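Local coordinates for protein glycerol dehydrogenase (PDB 6CSJ) that probably catalyses the NAD-dependent oxidation of glycerol and related polyols, and here also has D-lactate dehydrogenase activity, at residues N258-L263 / R323-L328. The protein carries 2 engineered substitutions. Numbering follows the deposited sequence.
Sequences NGLTVL and RKVAEL
V325 lies over one face of the G259-L260 peptide group, the flat unit at the centre of this contact. Its methyl V325 CG1 sits above the carbonyl carbon, 3.7 Å from G259 C. At the edge of the peptide, near its plane, L328 CB comes beside G259 CA at 4.0 Å. V325 CG2 lies near G259 O and also meets L263 CG at 3.7 Å and V262 CB. The V325 and L263 side chains cross at about a right angle. L260 CD2 approaches V325 CG1 obliquely and more loosely. L328 reaches out with CG anti to its backbone N (chi1 -172°). L328 CD2 then lies 3.6 Å from T261 CG2 and 3.7 Å from V262 CG2. The other V262 branch, CG1, packs on K324 CB.

The contact joins the end of helix 252-259 and the turn after it to helix 319-329, in the helical part of this iron-containing alcohol dehydrogenase family member. I352 of helix 345-365 also packs on V325. The turn is held by T266 OG1, hydrogen-bonded to L260 O and L263 O.

The chemistry is nearly all apolar. G259 has no side chain, and its CA is 4.5 Å from V325 CA. The CA-H...O contact, V325 CA to G259 O at 3.6 Å (148° at H), is a weak polar element. The contact therefore rests mostly on methyl-on-peptide and methyl-on-methyl packing.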
# COMPACT_ATOMS: atom_id res chain seq x y z
N ASN A 258 -8.89 -3.15 9.20
CA ASN A 258 -8.64 -4.47 9.78
C ASN A 258 -9.89 -5.07 10.39
O ASN A 258 -10.18 -6.24 10.16
CB ASN A 258 -7.54 -4.41 10.86
CG ASN A 258 -6.17 -4.11 10.28
OD1 ASN A 258 -5.98 -4.09 9.07
ND2 ASN A 258 -5.21 -3.87 11.16
N GLY A 259 -10.64 -4.27 11.14
CA GLY A 259 -11.90 -4.71 11.72
C GLY A 259 -12.96 -5.17 10.73
O GLY A 259 -13.77 -6.04 11.04
N LEU A 260 -12.96 -4.58 9.53
CA LEU A 260 -13.93 -4.95 8.50
C LEU A 260 -13.79 -6.39 7.98
O LEU A 260 -14.71 -6.89 7.34
CB LEU A 260 -13.89 -3.94 7.33
CG LEU A 260 -14.57 -2.58 7.67
CD1 LEU A 260 -14.17 -1.51 6.70
CD2 LEU A 260 -16.08 -2.68 7.65
N THR A 261 -12.65 -7.05 8.28
CA THR A 261 -12.45 -8.47 7.92
C THR A 261 -13.56 -9.38 8.49
O THR A 261 -13.89 -10.40 7.90
CB THR A 261 -11.07 -9.00 8.38
OG1 THR A 261 -10.83 -10.23 7.71
CG2 THR A 261 -11.06 -9.24 9.87
N VAL A 262 -14.12 -8.99 9.63
CA VAL A 262 -15.29 -9.63 10.24
C VAL A 262 -16.48 -9.74 9.28
O VAL A 262 -17.20 -10.73 9.31
CB VAL A 262 -15.75 -8.85 11.51
CG1 VAL A 262 -17.11 -9.33 12.01
CG2 VAL A 262 -14.70 -8.95 12.62
N LEU A 263 -16.70 -8.72 8.46
CA LEU A 263 -17.74 -8.74 7.44
C LEU A 263 -17.25 -9.47 6.17
O LEU A 263 -16.47 -8.93 5.38
CB LEU A 263 -18.20 -7.32 7.11
CG LEU A 263 -18.76 -6.51 8.28
CD1 LEU A 263 -19.07 -5.09 7.86
CD2 LEU A 263 -20.03 -7.17 8.84
N ARG A 323 -20.74 -4.44 15.74
CA ARG A 323 -20.07 -4.41 17.05
C ARG A 323 -18.74 -5.16 17.01
O ARG A 323 -17.74 -4.70 17.57
CB ARG A 323 -20.93 -5.05 18.15
CG ARG A 323 -22.22 -4.33 18.49
CD ARG A 323 -22.07 -3.32 19.60
NE ARG A 323 -23.23 -2.42 19.62
CZ ARG A 323 -23.24 -1.17 20.11
NH1 ARG A 323 -22.15 -0.62 20.66
NH2 ARG A 323 -24.37 -0.47 20.05
N LYS A 324 -18.73 -6.33 16.37
CA LYS A 324 -17.51 -7.13 16.24
C LYS A 324 -16.45 -6.38 15.42
O LYS A 324 -15.26 -6.40 15.78
CB LYS A 324 -17.78 -8.51 15.62
CG LYS A 324 -18.56 -9.48 16.50
CD LYS A 324 -19.00 -10.68 15.65
CE LYS A 324 -20.20 -11.45 16.23
NZ LYS A 324 -19.77 -12.19 17.45
N VAL A 325 -16.89 -5.71 14.35
CA VAL A 325 -16.00 -4.84 13.56
C VAL A 325 -15.33 -3.79 14.46
O VAL A 325 -14.12 -3.60 14.42
CB VAL A 325 -16.75 -4.14 12.40
CG1 VAL A 325 -15.87 -3.10 11.72
CG2 VAL A 325 -17.23 -5.15 11.35
N ALA A 326 -16.14 -3.12 15.28
CA ALA A 326 -15.66 -2.11 16.20
C ALA A 326 -14.72 -2.67 17.27
O ALA A 326 -13.70 -2.05 17.59
CB ALA A 326 -16.84 -1.40 16.86
N GLU A 327 -15.08 -3.83 17.82
CA GLU A 327 -14.25 -4.51 18.82
C GLU A 327 -12.89 -4.90 18.25
O GLU A 327 -11.86 -4.62 18.87
CB GLU A 327 -14.96 -5.73 19.44
CG GLU A 327 -15.66 -5.42 20.78
CD GLU A 327 -17.08 -5.95 20.87
OE1 GLU A 327 -17.33 -7.12 20.47
OE2 GLU A 327 -17.96 -5.19 21.35
N LEU A 328 -12.89 -5.50 17.06
CA LEU A 328 -11.64 -5.87 16.40
C LEU A 328 -10.79 -4.64 16.06
O LEU A 328 -9.56 -4.69 16.18
CB LEU A 328 -11.89 -6.75 15.16
CG LEU A 328 -10.67 -7.37 14.45
CD1 LEU A 328 -9.73 -8.14 15.37
CD2 LEU A 328 -11.18 -8.30 13.34